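Local coordinates for octopine dehydrogenase (Pecten maximus, PDB 3C7A), which makes D-octopine by reductively joining L-arginine to pyruvate with NADH, with a preference for arginine that rests on its positively charged guanidinium group, at residues His212-Phe217 with Asp352-Trp357; Ile330-Ile335 with Thr379-Gln384; Gly26-Val31 with Arg68-Thr73; Val136-Phe141 with Ser169-Thr174. All blocks are in the same frame, centred on the assembly; numbering follows the deposited sequence.

In the fold
The four contacts divide between the two halves of the enzyme. Interactions 3 and 4 lie in the same mixed beta sheet, their centres about 24 Å apart, and are built on backbone hydrogen bonds, between parallel strands, partly buried, in interaction 3 and between antiparallel strands, buried, in interaction 4. Interactions 1 and 2 are buried in the helical half and rely on van der Waals packing, with no hydrogen bond between their segments. These two touch, because Ile355 of interaction 1 packs on Met334 and Ile335 of interaction 2, and Pro213 also meets Met334. Interaction 1 is the aromatic one, and its first segment carries the active-site His212; interaction 2 mixes methionine, proline and threonine, and its Arg381 reaches toward the nucleotide-binding half.

Interaction 1. Residues His212-Phe217 with Asp352-Trp357; sequences HPAILF and DKLIMW
Pro213 and Leu354 bring their CA atoms to 6.9 Å where the helical segments His212-Phe217 and Asp352-Trp357 pass, their axes 10.3 Å apart at closest approach and inclined at 71°. Such a separation has room for large side chains, and an aromatic pair takes it up. Phe217 turns its edge to one face of the Trp357 indole, a T-shaped arrangement with the planes at 76°. The phenyl CD1 does the touching, 3.6 Å from CD2 of Trp357 and displaced toward the rim of the indole. CG of Phe217 is anti to its backbone N (chi1 180°), and the ring carried there meets the indole. The six-membered part of the indole also comes near the Phe217 backbone, with CZ3 of Trp357 4.0 Å from CA of Phe217. Leu354 adds its branched end: CD2 lies 3.9 Å from CB of Phe217, while CD1 reaches CB of Ala214 at 4.2 Å, where a small residue leaves space for it. An alanine in place of Trp357 would probably open a gap beside Phe217 and leave its ring without the face it meets, freer to turn. His212, the active-site residue, belongs to the same helix but takes no part in this packing; its NE2 bonds to Tyr235 OH. Helix 330-344 touches both segments, through Met334 against Pro213 and Ile355, and Leu246 of helix 240-263 adjoins Ala214.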
loop_
_atom_site.group_PDB
_atom_site.type_symbol
_atom_site.label_atom_id
_atom_site.label_comp_id
_atom_site.label_asym_id
_atom_site.label_seq_id
_atom_site.Cartn_x
_atom_site.Cartn_y
_atom_site.Cartn_z
ATOM N N HIS A 212 -2.741 5.470 -12.245
ATOM C CA HIS A 212 -3.322 4.426 -13.103
ATOM C C HIS A 212 -4.709 4.744 -13.683
ATOM O O HIS A 212 -4.956 4.457 -14.858
ATOM C CB HIS A 212 -3.310 3.052 -12.415
ATOM C CG HIS A 212 -1.947 2.434 -12.319
ATOM N ND1 HIS A 212 -1.519 1.745 -11.206
ATOM C CD2 HIS A 212 -0.913 2.412 -13.194
ATOM C CE1 HIS A 212 -0.284 1.319 -11.400
ATOM N NE2 HIS A 212 0.107 1.711 -12.600
ATOM N N PRO A 213 -5.625 5.322 -12.868
ATOM C CA PRO A 213 -6.910 5.778 -13.421
ATOM C C PRO A 213 -6.787 6.818 -14.545
ATOM O O PRO A 213 -7.627 6.839 -15.450
ATOM C CB PRO A 213 -7.617 6.389 -12.204
ATOM C CG PRO A 213 -7.002 5.709 -11.034
ATOM C CD PRO A 213 -5.562 5.547 -11.410
ATOM N N ALA A 214 -5.753 7.659 -14.489
ATOM C CA ALA A 214 -5.519 8.691 -15.508
ATOM C C ALA A 214 -5.048 8.123 -16.852
ATOM O O ALA A 214 -5.401 8.649 -17.910
ATOM C CB ALA A 214 -4.531 9.739 -14.997
ATOM N N ILE A 215 -4.249 7.058 -16.799
ATOM C CA ILE A 215 -3.734 6.390 -18.002
ATOM C C ILE A 215 -4.842 5.630 -18.748
ATOM O O ILE A 215 -4.869 5.614 -19.985
ATOM C CB ILE A 215 -2.525 5.464 -17.665
ATOM C CG1 ILE A 215 -1.320 6.307 -17.224
ATOM C CG2 ILE A 215 -2.149 4.573 -18.857
ATOM C CD1 ILE A 215 -0.208 5.523 -16.537
ATOM N N LEU A 216 -5.754 5.019 -17.992
ATOM C CA LEU A 216 -6.910 4.323 -18.565
ATOM C C LEU A 216 -7.929 5.289 -19.185
ATOM O O LEU A 216 -8.520 4.989 -20.227
ATOM C CB LEU A 216 -7.583 3.427 -17.516
ATOM C CG LEU A 216 -6.841 2.168 -17.044
ATOM C CD1 LEU A 216 -7.452 1.632 -15.756
ATOM C CD2 LEU A 216 -6.818 1.082 -18.119
ATOM N N PHE A 217 -8.122 6.440 -18.540
ATOM C CA PHE A 217 -9.024 7.490 -19.034
ATOM C C PHE A 217 -8.487 8.169 -20.299
ATOM O O PHE A 217 -9.260 8.559 -21.176
ATOM C CB PHE A 217 -9.292 8.532 -17.936
ATOM C CG PHE A 217 -10.205 9.659 -18.361
ATOM C CD1 PHE A 217 -11.585 9.474 -18.426
ATOM C CD2 PHE A 217 -9.683 10.910 -18.684
ATOM C CE1 PHE A 217 -12.431 10.514 -18.815
ATOM C CE2 PHE A 217 -10.519 11.957 -19.073
ATOM C CZ PHE A 217 -11.896 11.759 -19.140
ATOM N N ASP A 352 -11.652 15.092 -9.038
ATOM C CA ASP A 352 -13.090 14.784 -9.039
ATOM C C ASP A 352 -13.566 14.126 -10.339
ATOM O O ASP A 352 -14.405 13.220 -10.310
ATOM C CB ASP A 352 -13.918 16.052 -8.781
ATOM C CG ASP A 352 -13.822 16.550 -7.342
ATOM O OD1 ASP A 352 -13.388 15.788 -6.450
ATOM O OD2 ASP A 352 -14.197 17.717 -7.103
ATOM N N LYS A 353 -13.027 14.587 -11.468
ATOM C CA LYS A 353 -13.436 14.114 -12.794
ATOM C C LYS A 353 -13.098 12.639 -13.028
ATOM O O LYS A 353 -13.880 11.906 -13.641
ATOM C CB LYS A 353 -12.822 14.993 -13.891
ATOM C CG LYS A 353 -13.406 14.764 -15.288
ATOM C CD LYS A 353 -13.048 15.891 -16.254
ATOM C CE LYS A 353 -11.644 15.738 -16.818
ATOM N NZ LYS A 353 -11.267 16.900 -17.670
ATOM N N LEU A 354 -11.937 12.215 -12.533
ATOM C CA LEU A 354 -11.488 10.828 -12.671
ATOM C C LEU A 354 -12.263 9.867 -11.768
ATOM O O LEU A 354 -12.453 8.701 -12.119
ATOM C CB LEU A 354 -9.977 10.713 -12.411
ATOM C CG LEU A 354 -9.021 11.441 -13.367
ATOM C CD1 LEU A 354 -7.607 11.477 -12.798
ATOM C CD2 LEU A 354 -9.022 10.818 -14.766
ATOM N N ILE A 355 -12.706 10.362 -10.611
ATOM C CA ILE A 355 -13.502 9.573 -9.661
ATOM C C ILE A 355 -14.877 9.198 -10.237
ATOM O O ILE A 355 -15.294 8.040 -10.149
ATOM C CB ILE A 355 -13.658 10.302 -8.288
ATOM C CG1 ILE A 355 -12.305 10.390 -7.570
ATOM C CG2 ILE A 355 -14.684 9.593 -7.394
ATOM C CD1 ILE A 355 -12.244 11.439 -6.467
ATOM N N MET A 356 -15.561 10.175 -10.833
ATOM C CA MET A 356 -16.909 9.972 -11.381
ATOM C C MET A 356 -16.937 8.994 -12.563
ATOM O O MET A 356 -17.886 8.217 -12.708
ATOM C CB MET A 356 -17.550 11.310 -11.781
ATOM C CG MET A 356 -17.755 12.311 -10.633
ATOM S SD MET A 356 -18.853 11.764 -9.301
ATOM C CE MET A 356 -20.443 11.721 -10.132
ATOM N N TRP A 357 -15.896 9.034 -13.394
ATOM C CA TRP A 357 -15.776 8.139 -14.549
ATOM C C TRP A 357 -15.435 6.699 -14.148
ATOM O O TRP A 357 -16.006 5.750 -14.691
ATOM C CB TRP A 357 -14.740 8.676 -15.548
ATOM C CG TRP A 357 -14.571 7.820 -16.782
ATOM C CD1 TRP A 357 -15.362 7.822 -17.896
ATOM C CD2 TRP A 357 -13.546 6.842 -17.020
ATOM N NE1 TRP A 357 -14.897 6.906 -18.811
ATOM C CE2 TRP A 357 -13.784 6.291 -18.300
ATOM C CE3 TRP A 357 -12.453 6.377 -16.275
ATOM C CZ2 TRP A 357 -12.966 5.298 -18.855
ATOM C CZ3 TRP A 357 -11.639 5.388 -16.827
ATOM C CH2 TRP A 357 -11.903 4.861 -18.106
#

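Interaction 2. Residues Ile330-Ile335 with Thr379-Gln384; sequences IPMGMI and TTRCPQ
Thr380 lays its methyl group against two residues of helix 330-344 at once, CG2 lying 4.0 Å from CB of Pro331 and equally far from CG2 of Ile335. The side chains of Ile335 and Thr380 cross at about a right angle, and the threonine methyl is small enough to lie against both neighbours. CB of Thr380 also sits 3.7 Å from the carbonyl O of Pro331. Its hydroxyl is placed between the backbone N and the carbonyl carbon (chi1 69°) and bonds to Val377 O in its own loop, which leaves the methyl for the helix. The Met332 chain folds back at chi2 (-75°), and its tip comes to the loop. Its methyl CE comes to 3.6 Å from the carbonyl O of Thr379, and its SD lies 3.9 Å from CD of Arg381, against the aliphatic part of that side chain. Farther along the helix, CB of Cys382 is 4.0 Å from the carbonyl O of Ile335. The helix begins with a wide pi-type turn, closed by the bond from Ile335 N to Ile330 O. Arg381 hands its charged end to other partners, NH2 to Gln124 OE1 and NH1 to Ala119 O, close to the pyruvate-binding Gln118. The two segments exchange no hydrogen bond, so they hold each other by van der Waals contact, partly between apolar groups and partly of carbons against carbonyl oxygens, while the polar tips of Thr380 and Arg381 are satisfied beyond the contact.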
loop_
_atom_site.group_PDB
_atom_site.type_symbol
_atom_site.label_atom_id
_atom_site.label_comp_id
_atom_site.label_asym_id
_atom_site.label_seq_id
_atom_site.Cartn_x
_atom_site.Cartn_y
_atom_site.Cartn_z
ATOM N N ILE A 330 -9.263 3.009 -5.988
ATOM C CA ILE A 330 -10.319 4.001 -5.743
ATOM C C ILE A 330 -10.792 4.021 -4.271
ATOM O O ILE A 330 -10.591 5.029 -3.589
ATOM C CB ILE A 330 -11.517 3.882 -6.755
ATOM C CG1 ILE A 330 -11.048 4.059 -8.211
ATOM C CG2 ILE A 330 -12.651 4.860 -6.401
ATOM C CD1 ILE A 330 -10.482 5.441 -8.567
ATOM N N PRO A 331 -11.405 2.918 -3.772
ATOM C CA PRO A 331 -11.913 2.952 -2.389
ATOM C C PRO A 331 -10.829 2.978 -1.303
ATOM O O PRO A 331 -11.079 3.467 -0.196
ATOM C CB PRO A 331 -12.745 1.668 -2.285
ATOM C CG PRO A 331 -12.153 0.750 -3.289
ATOM C CD PRO A 331 -11.675 1.617 -4.419
ATOM N N MET A 332 -9.676 2.372 -1.554
ATOM C CA MET A 332 -8.500 2.351 -0.664
ATOM C C MET A 332 -7.353 3.394 -0.969
ATOM O O MET A 332 -6.256 3.243 -0.452
ATOM C CB MET A 332 -7.888 0.945 -0.594
ATOM C CG MET A 332 -8.836 -0.236 -0.416
ATOM S SD MET A 332 -9.480 -0.423 1.207
ATOM C CE MET A 332 -10.927 0.334 1.003
ATOM N N GLY A 333 -7.676 4.410 -1.790
ATOM C CA GLY A 333 -6.787 5.420 -2.335
ATOM C C GLY A 333 -7.350 6.842 -2.634
ATOM O O GLY A 333 -7.393 7.686 -1.778
ATOM N N MET A 334 -7.799 7.069 -3.848
ATOM C CA MET A 334 -8.432 8.348 -4.260
ATOM C C MET A 334 -9.558 8.901 -3.297
ATOM O O MET A 334 -9.549 10.061 -2.981
ATOM C CB MET A 334 -8.883 8.351 -5.757
ATOM C CG MET A 334 -7.839 8.286 -6.920
ATOM S SD MET A 334 -8.346 8.804 -8.626
ATOM C CE MET A 334 -8.432 10.554 -8.401
ATOM N N ILE A 335 -10.451 8.021 -2.799
ATOM C CA ILE A 335 -11.555 8.415 -1.905
ATOM C C ILE A 335 -11.056 8.914 -0.536
ATOM O O ILE A 335 -11.638 9.838 0.043
ATOM C CB ILE A 335 -12.607 7.265 -1.731
ATOM C CG1 ILE A 335 -13.255 6.886 -3.076
ATOM C CG2 ILE A 335 -13.679 7.619 -0.687
ATOM C CD1 ILE A 335 -14.100 7.981 -3.740
ATOM N N THR A 379 -17.849 0.974 2.472
ATOM C CA THR A 379 -16.773 0.041 2.125
ATOM C C THR A 379 -15.428 0.741 1.872
ATOM O O THR A 379 -14.481 0.114 1.385
ATOM C CB THR A 379 -17.143 -0.849 0.903
ATOM O OG1 THR A 379 -17.435 -0.023 -0.233
ATOM C CG2 THR A 379 -18.348 -1.733 1.211
ATOM N N THR A 380 -15.348 2.030 2.213
ATOM C CA THR A 380 -14.125 2.827 2.024
ATOM C C THR A 380 -13.411 3.134 3.351
ATOM O O THR A 380 -13.860 2.705 4.418
ATOM C CB THR A 380 -14.401 4.158 1.269
ATOM O OG1 THR A 380 -15.168 5.041 2.096
ATOM C CG2 THR A 380 -15.144 3.909 -0.043
ATOM N N ARG A 381 -12.309 3.882 3.269
ATOM C CA ARG A 381 -11.489 4.230 4.435
ATOM C C ARG A 381 -11.395 5.739 4.725
ATOM O O ARG A 381 -10.491 6.173 5.448
ATOM C CB ARG A 381 -10.075 3.663 4.272
ATOM C CG ARG A 381 -9.884 2.224 4.718
ATOM C CD ARG A 381 -8.510 1.746 4.270
ATOM N NE ARG A 381 -7.983 0.658 5.087
ATOM C CZ ARG A 381 -6.762 0.142 4.959
ATOM N NH1 ARG A 381 -5.919 0.610 4.045
ATOM N NH2 ARG A 381 -6.381 -0.849 5.751
ATOM N N CYS A 382 -12.310 6.532 4.165
ATOM C CA CYS A 382 -12.332 7.980 4.421
ATOM C C CYS A 382 -12.611 8.274 5.904
ATOM O O CYS A 382 -13.397 7.561 6.533
ATOM C CB CYS A 382 -13.337 8.698 3.504
ATOM S SG CYS A 382 -15.093 8.297 3.749
ATOM N N PRO A 383 -11.946 9.303 6.473
ATOM C CA PRO A 383 -12.067 9.628 7.906
ATOM C C PRO A 383 -13.494 9.859 8.419
ATOM O O PRO A 383 -13.775 9.567 9.585
ATOM C CB PRO A 383 -11.226 10.906 8.058
ATOM C CG PRO A 383 -11.010 11.417 6.667
ATOM C CD PRO A 383 -11.004 10.211 5.792
ATOM N N GLN A 384 -14.378 10.370 7.559
ATOM C CA GLN A 384 -15.772 10.656 7.935
ATOM C C GLN A 384 -16.609 9.396 8.181
ATOM O O GLN A 384 -17.615 9.445 8.894
ATOM C CB GLN A 384 -16.455 11.542 6.884
ATOM C CG GLN A 384 -15.974 12.996 6.855
ATOM C CD GLN A 384 -14.708 13.204 6.027
ATOM O OE1 GLN A 384 -14.169 12.267 5.431
ATOM N NE2 GLN A 384 -14.232 14.444 5.989
#

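Interaction 3. Residues Gly26-Val31 with Arg68-Thr73; sequences GVEVRV and RPKVIT. With EDO (1,2-ethanediol), chain G.
Lys70, rather than Val71, supplies the N-H that meets Val29 O, a one-residue shift at the start of an otherwise parallel pairing. The pair lies in the Rossmann-type nucleotide-binding fold, where strand 27-32 runs between strand 3-8 and the short strand 71-73; segments 27-31 and 71-73 are inclined at 18°. Lys70 N lies 3.1 Å from Val29 O in a bent bond of 144°, while Val71 N stays 3.9 Å from the same oxygen. Regular pairing follows: Val31 N bonds to Val71 O at 3.0 Å and Thr73 N to Val31 O at 3.1 Å, both nearly straight. On the face carrying Arg30 and Val71, the aliphatic part of the arginine passes obliquely over the valine, CG of Arg30 being 3.8 Å from CG1 of Val71. The arginine chain then bends at chi3 (-77°), and its NH1 forms a salt bridge with Glu28 OE2 at 2.8 Å; the carboxylate carbon lies in the guanidinium plane, at its edge. The same guanidinium has a second partner, NE bonding to Ala79 O. An alanine in place of Arg30 would probably leave Glu28 OE2 without its salt-bridge partner and open a gap over CG1 of Val71. A 1,2-ethanediol, probably from the crystallisation liquor, donates a weak bond to Glu28 OE2. On the other face Val31 and Ile72, beta-branched residues at home in a strand, both touch Trp42 of helix 38-46, and CB of Val31 lies 4.0 Å from CG1 of Ile72.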
loop_
_atom_site.group_PDB
_atom_site.type_symbol
_atom_site.label_atom_id
_atom_site.label_comp_id
_atom_site.label_asym_id
_atom_site.label_seq_id
_atom_site.Cartn_x
_atom_site.Cartn_y
_atom_site.Cartn_z
ATOM N N GLY A 26 18.224 -16.072 17.360
ATOM C CA GLY A 26 17.526 -15.367 18.439
ATOM C C GLY A 26 16.141 -14.835 18.100
ATOM O O GLY A 26 15.675 -13.876 18.724
ATOM N N VAL A 27 15.483 -15.458 17.121
ATOM C CA VAL A 27 14.142 -15.045 16.674
ATOM C C VAL A 27 13.185 -16.248 16.595
ATOM O O VAL A 27 13.572 -17.324 16.129
ATOM C CB VAL A 27 14.197 -14.312 15.293
ATOM C CG1 VAL A 27 12.805 -13.882 14.830
ATOM C CG2 VAL A 27 15.126 -13.100 15.346
ATOM N N GLU A 28 11.947 -16.050 17.055
ATOM C CA GLU A 28 10.875 -17.054 16.964
ATOM C C GLU A 28 9.701 -16.527 16.118
ATOM O O GLU A 28 9.156 -15.455 16.402
ATOM C CB GLU A 28 10.399 -17.456 18.370
ATOM C CG GLU A 28 9.239 -18.455 18.405
ATOM C CD GLU A 28 8.679 -18.668 19.807
ATOM O OE1 GLU A 28 9.388 -19.244 20.662
ATOM O OE2 GLU A 28 7.519 -18.271 20.052
ATOM N N VAL A 29 9.313 -17.288 15.092
ATOM C CA VAL A 29 8.297 -16.853 14.117
ATOM C C VAL A 29 7.000 -17.675 14.184
ATOM O O VAL A 29 7.038 -18.909 14.209
ATOM C CB VAL A 29 8.855 -16.880 12.656
ATOM C CG1 VAL A 29 7.778 -16.500 11.636
ATOM C CG2 VAL A 29 10.065 -15.957 12.514
ATOM N N ARG A 30 5.862 -16.975 14.208
ATOM C CA ARG A 30 4.534 -17.596 14.122
ATOM C C ARG A 30 3.750 -17.053 12.921
ATOM O O ARG A 30 3.773 -15.851 12.654
ATOM C CB ARG A 30 3.739 -17.365 15.413
ATOM C CG ARG A 30 4.408 -17.924 16.662
ATOM C CD ARG A 30 3.461 -17.983 17.849
ATOM N NE ARG A 30 3.242 -16.679 18.480
ATOM C CZ ARG A 30 4.094 -16.082 19.313
ATOM N NH1 ARG A 30 5.254 -16.652 19.618
ATOM N NH2 ARG A 30 3.786 -14.903 19.834
ATOM N N VAL A 31 3.062 -17.943 12.204
ATOM C CA VAL A 31 2.287 -17.565 11.012
ATOM C C VAL A 31 0.777 -17.723 11.249
ATOM O O VAL A 31 0.321 -18.771 11.716
ATOM C CB VAL A 31 2.722 -18.384 9.754
ATOM C CG1 VAL A 31 1.944 -17.949 8.511
ATOM C CG2 VAL A 31 4.219 -18.251 9.507
ATOM N N ARG A 68 12.765 -23.170 9.127
ATOM C CA ARG A 68 11.478 -23.724 9.570
ATOM C C ARG A 68 10.822 -22.879 10.677
ATOM O O ARG A 68 11.413 -22.692 11.743
ATOM C CB ARG A 68 11.644 -25.171 10.056
ATOM C CG ARG A 68 11.512 -26.232 8.967
ATOM C CD ARG A 68 11.827 -27.638 9.493
ATOM N NE ARG A 68 10.866 -28.110 10.495
ATOM C CZ ARG A 68 9.745 -28.777 10.223
ATOM N NH1 ARG A 68 9.412 -29.061 8.968
ATOM N NH2 ARG A 68 8.947 -29.162 11.211
ATOM N N PRO A 69 9.597 -22.368 10.424
ATOM C CA PRO A 69 8.830 -21.612 11.424
ATOM C C PRO A 69 8.353 -22.477 12.598
ATOM O O PRO A 69 8.265 -23.701 12.470
ATOM C CB PRO A 69 7.620 -21.094 10.630
ATOM C CG PRO A 69 7.983 -21.267 9.184
ATOM C CD PRO A 69 8.869 -22.463 9.146
ATOM N N LYS A 70 8.047 -21.830 13.722
ATOM C CA LYS A 70 7.598 -22.510 14.942
ATOM C C LYS A 70 6.196 -23.124 14.806
ATOM O O LYS A 70 5.989 -24.287 15.168
ATOM C CB LYS A 70 7.662 -21.551 16.143
ATOM C CG LYS A 70 7.199 -22.129 17.487
ATOM C CD LYS A 70 8.256 -23.020 18.123
ATOM C CE LYS A 70 7.772 -23.594 19.444
ATOM N NZ LYS A 70 8.762 -24.542 20.031
ATOM N N VAL A 71 5.246 -22.344 14.285
ATOM C CA VAL A 71 3.858 -22.800 14.117
ATOM C C VAL A 71 3.124 -22.066 12.980
ATOM O O VAL A 71 3.384 -20.887 12.721
ATOM C CB VAL A 71 3.058 -22.724 15.465
ATOM C CG1 VAL A 71 2.841 -21.278 15.914
ATOM C CG2 VAL A 71 1.732 -23.483 15.372
ATOM N N ILE A 72 2.230 -22.785 12.295
ATOM C CA ILE A 72 1.361 -22.222 11.253
ATOM C C ILE A 72 -0.098 -22.590 11.564
ATOM O O ILE A 72 -0.469 -23.767 11.512
ATOM C CB ILE A 72 1.765 -22.711 9.829
ATOM C CG1 ILE A 72 3.227 -22.354 9.522
ATOM C CG2 ILE A 72 0.832 -22.119 8.767
ATOM C CD1 ILE A 72 3.845 -23.125 8.358
ATOM N N THR A 73 -0.917 -21.585 11.877
ATOM C CA THR A 73 -2.253 -21.813 12.451
ATOM C C THR A 73 -3.314 -20.763 12.068
ATOM O O THR A 73 -2.998 -19.731 11.470
ATOM C CB THR A 73 -2.170 -21.936 14.006
ATOM O OG1 THR A 73 -3.466 -22.217 14.550
ATOM C CG2 THR A 73 -1.620 -20.651 14.635
HETATM C C1 EDO G . 3.450 -21.112 20.023
HETATM O O1 EDO G . 4.035 -22.400 19.800
HETATM C C2 EDO G . 3.945 -20.550 21.350
HETATM O O2 EDO G . 5.370 -20.427 21.312
#

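Interaction 4. Residues Val136-Phe141 with Ser169-Thr174; sequences VSMMSF and SLIKGT
Met138 and Ile171 belong to an antiparallel seam in the large mixed sheet, where strand 137-141, parallel to strand 111-114 along its other edge, meets the end of strand 156-171. They form a hydrogen-bonded pair, with Met138 N 3.2 Å from Ile171 O and Ile171 N 3.1 Å from Met138 O, both donors in the plane of the carbonyl they meet. Ser140 and Ser169 make a second such pair, but here the donors are tilted by about 30° from the carbonyl planes. Between them, the non-hydrogen-bonded pair Met139 and Leu170 packs on the opposite face, CB of Met139 4.2 Å from CD1 of Leu170. Beyond the strand, CA of Gly173 approaches Val136 O at 3.5 Å; any side chain at this glycine would collide with that oxygen. Ser137 OG donates to a water at 2.9 Å, which also accepts a weak bond from Gly173 N. A second water lies 3.1 Å from Ser169 OG and bonds weakly to Met138 O. Ser140 OG instead bonds to Ser117 OG and Glu122 OE2. The backbone thus provides the direct bonds of the seam, and the small serines bring hydroxyls into a buried sheet with water or protein partners to satisfy them.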
loop_
_atom_site.group_PDB
_atom_site.type_symbol
_atom_site.label_atom_id
_atom_site.label_comp_id
_atom_site.label_asym_id
_atom_site.label_seq_id
_atom_site.Cartn_x
_atom_site.Cartn_y
_atom_site.Cartn_z
ATOM N N VAL A 136 0.043 1.459 21.975
ATOM C CA VAL A 136 0.945 0.858 20.972
ATOM C C VAL A 136 1.523 1.890 19.983
ATOM O O VAL A 136 1.187 3.075 20.052
ATOM C CB VAL A 136 0.248 -0.298 20.182
ATOM C CG1 VAL A 136 -0.193 -1.414 21.124
ATOM C CG2 VAL A 136 -0.942 0.223 19.369
ATOM N N SER A 137 2.390 1.427 19.075
ATOM C CA SER A 137 2.945 2.251 17.984
ATOM C C SER A 137 2.494 1.754 16.600
ATOM O O SER A 137 2.244 0.559 16.421
ATOM C CB SER A 137 4.477 2.279 18.051
ATOM O OG SER A 137 4.943 2.964 19.204
ATOM N N MET A 138 2.405 2.671 15.629
ATOM C CA MET A 138 1.954 2.351 14.258
ATOM C C MET A 138 2.982 2.774 13.180
ATOM O O MET A 138 3.350 3.950 13.098
ATOM C CB MET A 138 0.570 2.983 13.983
ATOM C CG MET A 138 -0.584 2.447 14.860
ATOM S SD MET A 138 -2.190 3.295 14.696
ATOM C CE MET A 138 -1.914 4.776 15.670
ATOM N N MET A 139 3.423 1.812 12.357
ATOM C CA MET A 139 4.504 1.999 11.359
ATOM C C MET A 139 4.035 1.658 9.926
ATOM O O MET A 139 3.486 0.578 9.704
ATOM C CB MET A 139 5.713 1.125 11.749
ATOM C CG MET A 139 7.043 1.442 11.050
ATOM S SD MET A 139 8.399 0.351 11.575
ATOM C CE MET A 139 9.804 1.112 10.764
ATOM N N SER A 140 4.268 2.562 8.965
ATOM C CA SER A 140 3.754 2.411 7.579
ATOM C C SER A 140 4.795 2.557 6.444
ATOM O O SER A 140 5.391 3.626 6.279
ATOM C CB SER A 140 2.602 3.397 7.330
ATOM O OG SER A 140 1.492 3.141 8.174
ATOM N N PHE A 141 4.970 1.494 5.650
ATOM C CA PHE A 141 5.934 1.461 4.525
ATOM C C PHE A 141 5.326 1.856 3.165
ATOM O O PHE A 141 4.125 1.673 2.941
ATOM C CB PHE A 141 6.583 0.071 4.413
ATOM C CG PHE A 141 7.692 -0.175 5.409
ATOM C CD1 PHE A 141 7.410 -0.662 6.684
ATOM C CD2 PHE A 141 9.020 0.068 5.065
ATOM C CE1 PHE A 141 8.433 -0.894 7.608
ATOM C CE2 PHE A 141 10.053 -0.160 5.980
ATOM C CZ PHE A 141 9.758 -0.643 7.254
ATOM N N SER A 169 6.972 5.832 7.819
ATOM C CA SER A 169 6.551 6.794 8.856
ATOM C C SER A 169 6.209 6.110 10.192
ATOM O O SER A 169 6.038 4.888 10.240
ATOM C CB SER A 169 5.366 7.639 8.366
ATOM O OG SER A 169 4.196 6.855 8.188
ATOM N N LEU A 170 6.105 6.903 11.265
ATOM C CA LEU A 170 5.872 6.371 12.618
ATOM C C LEU A 170 5.040 7.288 13.534
ATOM O O LEU A 170 5.267 8.501 13.587
ATOM C CB LEU A 170 7.216 6.042 13.293
ATOM C CG LEU A 170 7.242 5.429 14.702
ATOM C CD1 LEU A 170 6.889 3.944 14.676
ATOM C CD2 LEU A 170 8.603 5.639 15.349
ATOM N N ILE A 171 4.084 6.688 14.249
ATOM C CA ILE A 171 3.342 7.358 15.327
ATOM C C ILE A 171 3.617 6.644 16.659
ATOM O O ILE A 171 3.313 5.457 16.807
ATOM C CB ILE A 171 1.807 7.400 15.055
ATOM C CG1 ILE A 171 1.496 8.180 13.771
ATOM C CG2 ILE A 171 1.056 8.011 16.249
ATOM C CD1 ILE A 171 0.057 8.052 13.289
ATOM N N LYS A 172 4.185 7.374 17.619
ATOM C CA LYS A 172 4.581 6.813 18.919
ATOM C C LYS A 172 3.493 6.939 19.989
ATOM O O LYS A 172 2.840 7.979 20.102
ATOM C CB LYS A 172 5.865 7.485 19.418
ATOM C CG LYS A 172 7.134 7.080 18.670
ATOM C CD LYS A 172 8.209 8.168 18.741
ATOM C CE LYS A 172 8.857 8.271 20.118
ATOM N NZ LYS A 172 9.804 7.153 20.385
ATOM N N GLY A 173 3.318 5.876 20.777
ATOM C CA GLY A 173 2.368 5.859 21.898
ATOM C C GLY A 173 3.032 6.017 23.259
ATOM O O GLY A 173 4.199 6.413 23.343
ATOM N N THR A 174 2.292 5.700 24.324
ATOM C CA THR A 174 2.776 5.886 25.703
ATOM C C THR A 174 3.684 4.760 26.222
ATOM O O THR A 174 4.397 4.946 27.215
ATOM C CB THR A 174 1.615 6.114 26.716
ATOM O OG1 THR A 174 0.697 5.013 26.671
ATOM C CG2 THR A 174 0.872 7.415 26.418
HETATM O O HOH W 1 4.110 2.861 21.989
HETATM O O HOH W 2 2.481 5.908 10.586
#